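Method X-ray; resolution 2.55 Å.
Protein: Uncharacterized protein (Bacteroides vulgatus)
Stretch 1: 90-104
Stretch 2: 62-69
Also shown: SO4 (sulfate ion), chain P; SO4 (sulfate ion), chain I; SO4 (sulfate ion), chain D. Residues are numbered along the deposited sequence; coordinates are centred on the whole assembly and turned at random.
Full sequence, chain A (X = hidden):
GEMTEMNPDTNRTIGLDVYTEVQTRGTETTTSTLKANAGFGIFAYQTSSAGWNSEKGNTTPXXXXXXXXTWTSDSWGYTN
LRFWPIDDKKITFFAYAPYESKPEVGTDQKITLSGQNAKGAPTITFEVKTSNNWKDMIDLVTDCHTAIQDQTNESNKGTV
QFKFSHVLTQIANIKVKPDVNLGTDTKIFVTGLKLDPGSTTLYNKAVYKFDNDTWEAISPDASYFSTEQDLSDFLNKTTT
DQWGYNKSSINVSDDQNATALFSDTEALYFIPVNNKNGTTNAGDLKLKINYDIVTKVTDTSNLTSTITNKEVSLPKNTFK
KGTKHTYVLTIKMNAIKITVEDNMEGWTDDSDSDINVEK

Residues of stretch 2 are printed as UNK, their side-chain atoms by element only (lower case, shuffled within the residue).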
# COMPACT_ATOMS: atom_id res chain seq x y z
N LYS A 90 -7.60 15.49 29.36
CA LYS A 90 -6.73 15.21 28.22
C LYS A 90 -7.52 14.63 27.06
O LYS A 90 -8.59 14.05 27.28
CB LYS A 90 -5.60 14.25 28.64
CG LYS A 90 -4.60 14.89 29.62
CD LYS A 90 -3.50 13.96 30.09
CE LYS A 90 -2.62 14.73 31.03
NZ LYS A 90 -1.67 13.89 31.80
N ILE A 91 -7.02 14.82 25.81
CA ILE A 91 -7.65 14.24 24.61
C ILE A 91 -6.61 13.45 23.82
O ILE A 91 -5.52 13.96 23.55
CB ILE A 91 -8.40 15.26 23.70
CG1 ILE A 91 -9.41 16.13 24.50
CG2 ILE A 91 -9.14 14.53 22.55
CD1 ILE A 91 -9.75 17.38 23.74
N THR A 92 -6.94 12.20 23.49
CA THR A 92 -6.10 11.31 22.71
C THR A 92 -6.71 11.20 21.32
O THR A 92 -7.91 10.92 21.16
CB THR A 92 -5.90 9.96 23.42
OG1 THR A 92 -4.97 10.16 24.46
CG2 THR A 92 -5.32 8.89 22.50
N PHE A 93 -5.86 11.41 20.31
CA PHE A 93 -6.25 11.39 18.92
C PHE A 93 -5.63 10.21 18.19
O PHE A 93 -4.57 9.70 18.57
CB PHE A 93 -5.84 12.71 18.24
CG PHE A 93 -6.46 13.95 18.85
CD1 PHE A 93 -5.86 14.58 19.94
CD2 PHE A 93 -7.64 14.48 18.34
CE1 PHE A 93 -6.46 15.71 20.52
CE2 PHE A 93 -8.23 15.60 18.93
CZ PHE A 93 -7.62 16.22 20.00
N PHE A 94 -6.35 9.76 17.15
CA PHE A 94 -6.00 8.76 16.14
C PHE A 94 -6.54 9.27 14.82
O PHE A 94 -7.52 10.02 14.81
CB PHE A 94 -6.56 7.36 16.47
CG PHE A 94 -6.11 6.80 17.80
CD1 PHE A 94 -4.88 6.16 17.93
CD2 PHE A 94 -6.91 6.93 18.93
CE1 PHE A 94 -4.47 5.66 19.16
CE2 PHE A 94 -6.51 6.42 20.16
CZ PHE A 94 -5.28 5.80 20.27
N ALA A 95 -5.93 8.87 13.71
CA ALA A 95 -6.40 9.31 12.41
C ALA A 95 -6.07 8.26 11.36
O ALA A 95 -5.14 7.49 11.55
CB ALA A 95 -5.76 10.64 12.03
N TYR A 96 -6.84 8.24 10.26
CA TYR A 96 -6.63 7.35 9.11
C TYR A 96 -6.97 8.12 7.82
O TYR A 96 -7.65 9.15 7.85
CB TYR A 96 -7.47 6.04 9.22
CG TYR A 96 -8.93 6.25 8.88
CD1 TYR A 96 -9.80 6.81 9.81
CD2 TYR A 96 -9.41 6.01 7.59
CE1 TYR A 96 -11.11 7.14 9.46
CE2 TYR A 96 -10.70 6.37 7.23
CZ TYR A 96 -11.55 6.94 8.17
OH TYR A 96 -12.84 7.25 7.84
N ALA A 97 -6.52 7.60 6.70
CA ALA A 97 -6.82 8.18 5.39
C ALA A 97 -6.66 7.10 4.32
O ALA A 97 -5.90 6.14 4.53
CB ALA A 97 -5.95 9.39 5.09
N PRO A 98 -7.43 7.19 3.19
CA PRO A 98 -8.39 8.25 2.83
C PRO A 98 -9.65 8.13 3.66
O PRO A 98 -9.95 7.04 4.14
CB PRO A 98 -8.63 7.99 1.33
CG PRO A 98 -8.44 6.52 1.19
CD PRO A 98 -7.34 6.16 2.14
N TYR A 99 -10.37 9.23 3.87
CA TYR A 99 -11.59 9.23 4.68
C TYR A 99 -12.69 8.32 4.10
O TYR A 99 -12.91 8.31 2.89
CB TYR A 99 -12.09 10.66 4.80
CG TYR A 99 -13.41 10.80 5.53
CD1 TYR A 99 -13.46 10.82 6.92
CD2 TYR A 99 -14.60 11.00 4.83
CE1 TYR A 99 -14.67 10.95 7.60
CE2 TYR A 99 -15.81 11.18 5.50
CZ TYR A 99 -15.84 11.14 6.88
OH TYR A 99 -17.03 11.32 7.54
N GLU A 100 -13.40 7.60 4.98
CA GLU A 100 -14.53 6.72 4.66
C GLU A 100 -15.82 7.38 5.14
O GLU A 100 -16.00 7.53 6.35
CB GLU A 100 -14.31 5.35 5.33
CG GLU A 100 -15.42 4.33 5.12
CD GLU A 100 -15.75 4.05 3.67
OE1 GLU A 100 -14.94 3.38 3.00
OE2 GLU A 100 -16.81 4.53 3.21
N SER A 101 -16.72 7.78 4.23
CA SER A 101 -17.97 8.46 4.65
C SER A 101 -19.05 7.46 5.12
O SER A 101 -19.98 7.88 5.81
CB SER A 101 -18.53 9.35 3.54
OG SER A 101 -18.87 8.60 2.39
N LYS A 102 -18.90 6.17 4.78
CA LYS A 102 -19.82 5.08 5.16
C LYS A 102 -19.02 4.04 5.98
O LYS A 102 -18.70 2.96 5.47
CB LYS A 102 -20.46 4.46 3.88
CG LYS A 102 -21.07 5.48 2.90
CD LYS A 102 -22.30 6.21 3.47
CE LYS A 102 -22.87 7.23 2.50
NZ LYS A 102 -22.09 8.50 2.49
N PRO A 103 -18.61 4.38 7.23
CA PRO A 103 -17.69 3.50 7.97
C PRO A 103 -18.29 2.18 8.48
O PRO A 103 -17.55 1.36 9.05
CB PRO A 103 -17.29 4.38 9.15
CG PRO A 103 -18.44 5.26 9.38
CD PRO A 103 -18.86 5.62 8.00
N GLU A 104 -19.60 2.01 8.34
CA GLU A 104 -20.28 0.81 8.79
C GLU A 104 -20.19 -0.29 7.75
O GLU A 104 -20.30 -1.46 8.11
CB GLU A 104 -21.74 1.11 9.12
CG GLU A 104 -21.93 1.55 10.55
CD GLU A 104 -23.39 1.60 10.98
OE1 GLU A 104 -24.06 0.55 10.97
OE2 GLU A 104 -23.85 2.70 11.36
N UNK A 62 -15.35 9.22 22.53
CA UNK A 62 -16.37 10.11 23.10
C UNK A 62 -16.25 11.57 22.69
O UNK A 62 -17.14 12.35 23.04
n UNK A 62 -14.61 9.85 26.34
c UNK A 62 -14.95 10.39 25.20
c UNK A 62 -16.30 10.01 24.62
o UNK A 62 -14.22 11.22 24.66
N UNK A 63 -15.17 11.97 22.02
CA UNK A 63 -14.92 13.36 21.66
C UNK A 63 -15.04 13.60 20.16
O UNK A 63 -15.55 14.63 19.76
c UNK A 63 -12.59 15.90 21.21
c UNK A 63 -12.99 18.02 22.24
c UNK A 63 -13.53 13.77 22.16
c UNK A 63 -13.71 17.40 23.24
c UNK A 63 -13.33 15.25 22.20
c UNK A 63 -12.41 17.28 21.24
c UNK A 63 -13.89 16.02 23.22
N UNK A 64 -14.54 12.68 19.34
CA UNK A 64 -14.64 12.74 17.89
C UNK A 64 -14.78 11.32 17.40
O UNK A 64 -14.02 10.47 17.85
c UNK A 64 -13.38 14.97 17.38
se UNK A 64 -11.89 15.72 16.39
c UNK A 64 -12.05 17.54 16.88
c UNK A 64 -13.42 13.45 17.23
N UNK A 65 -15.74 11.04 16.51
CA UNK A 65 -15.89 9.70 15.94
C UNK A 65 -15.90 9.86 14.44
O UNK A 65 -16.88 10.36 13.88
c UNK A 65 -18.08 6.17 14.01
c UNK A 65 -16.46 5.30 15.55
c UNK A 65 -17.29 5.12 14.46
o UNK A 65 -17.33 3.92 13.80
c UNK A 65 -17.14 8.94 16.46
c UNK A 65 -17.26 7.58 15.81
c UNK A 65 -18.06 7.39 14.69
c UNK A 65 -16.45 6.52 16.22
N UNK A 66 -14.79 9.49 13.80
CA UNK A 66 -14.61 9.61 12.35
C UNK A 66 -14.96 11.04 11.89
O UNK A 66 -15.74 11.23 10.95
n UNK A 66 -16.06 8.23 9.30
c UNK A 66 -15.42 8.54 11.60
o UNK A 66 -13.89 8.48 9.79
c UNK A 66 -15.06 8.41 10.15
N UNK A 67 -14.38 12.04 12.58
CA UNK A 67 -14.57 13.46 12.24
C UNK A 67 -13.88 13.73 10.92
O UNK A 67 -12.71 13.41 10.77
o UNK A 67 -16.59 15.62 14.09
c UNK A 67 -14.02 14.37 13.35
c UNK A 67 -15.87 16.15 13.20
c UNK A 67 -14.39 15.84 13.19
o UNK A 67 -16.32 16.92 12.32
N UNK A 68 -14.62 14.25 9.93
CA UNK A 68 -14.09 14.52 8.59
C UNK A 68 -13.27 15.82 8.56
O UNK A 68 -13.84 16.92 8.66
n UNK A 68 -13.61 14.26 4.28
c UNK A 68 -13.52 14.18 5.65
n UNK A 68 -15.57 14.81 5.08
c UNK A 68 -14.74 14.51 6.13
c UNK A 68 -15.22 14.58 7.55
c UNK A 68 -14.85 14.63 3.99
N UNK A 69 -11.94 15.66 8.42
CA UNK A 69 -10.98 16.76 8.31
C UNK A 69 -10.62 16.98 6.85
O UNK A 69 -10.18 16.04 6.17
c UNK A 69 -9.74 16.46 9.13
S SO4 P . -19.57 12.87 5.87
O1 SO4 P . -19.41 11.80 6.86
O2 SO4 P . -19.05 14.16 6.38
O3 SO4 P . -18.87 12.54 4.63
O4 SO4 P . -21.00 12.97 5.57
S SO4 I . 0.31 10.94 31.81
O1 SO4 I . 1.13 11.27 30.64
O2 SO4 I . 0.53 9.55 32.21
O3 SO4 I . 0.71 11.79 32.93
O4 SO4 I . -1.09 11.17 31.47
S SO4 D . -16.81 7.12 27.85
O1 SO4 D . -15.39 7.06 27.62
O2 SO4 D . -17.12 6.22 28.94
O3 SO4 D . -17.18 8.49 28.21
O4 SO4 D . -17.59 6.72 26.70
O HOH W 1 -18.25 11.56 10.19

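Position 62 carries two side-chain carbons, the second bearing one oxygen and one nitrogen, so it is an amide with a single methylene, Asn62. It does not touch stretch 1; its ND2 instead donates to O1 of the chain D sulfate at 3.2 Å.

At position 63 one carbon leads into a ring of six carbons with no heteroatom, which identifies Phe63. Ile91 CD1 sits over the face of this ring, 3.6 Å from Phe63 CZ and 20° off the ring normal, a CH-pi contact between two apolar groups.

Position 64 is an unbranched chain of two carbons, a selenium and a terminal carbon. The selenium makes it selenomethionine, Met64, whose SE lies at the edge of the Phe93 ring, 4.5 Å from CE2 of Phe93.

Position 65 has one carbon, a six-carbon ring and an oxygen on that ring: a phenol, Tyr65. Its CA-to-CB bond points away from stretch 1, and no atom of it comes within 4.5 Å.

The chain turns a corner here, and position 66 again has two carbons, the second carrying one oxygen and one nitrogen. The hydroxyl of Tyr96 and the carbonyl of Glu100 meet the two ends of this amide, which belongs to Asn66. Tyr96 OH donates to Asn66 OD1 at 2.5 Å, and Asn66 ND2 donates to Glu100 O at 3.0 Å. Since Glu100 N in turn donates to Tyr96 OH at 2.9 Å, the three residues close a ring of hydrogen bonds.

Position 67 has three carbons, the third bearing two oxygens, a carboxylate on a two-methylene arm: Glu67. Its CA-to-CB bond points away from stretch 1.

Position 68 shows one carbon and a five-membered ring of three carbons and two nitrogens, the imidazole of His68. This ring stacks face-to-face on Tyr99, with centroids 3.7 Å apart and planes at 8°, while CB of His68 makes a CH-pi contact over the same phenol.

Position 69 has a single side-chain carbon, Ala69, and makes no contact with stretch 1.

The contact thus joins an apolar patch, where Ile91 and Phe93 meet Phe63 and Met64, to a polar and aromatic one centred on Asn66 and Tyr99. Asn66 satisfies both ends of its buried amide on stretch 1, whereas Tyr99 is held by its stack on His68. A water donating to Asn66 O and to Tyr99 OH bridges the two residues, and Tyr99 OH itself donates to O1 of the chain P sulfate at 2.5 Å.

Stretch 2, residues 62-69: NFMYNEHA
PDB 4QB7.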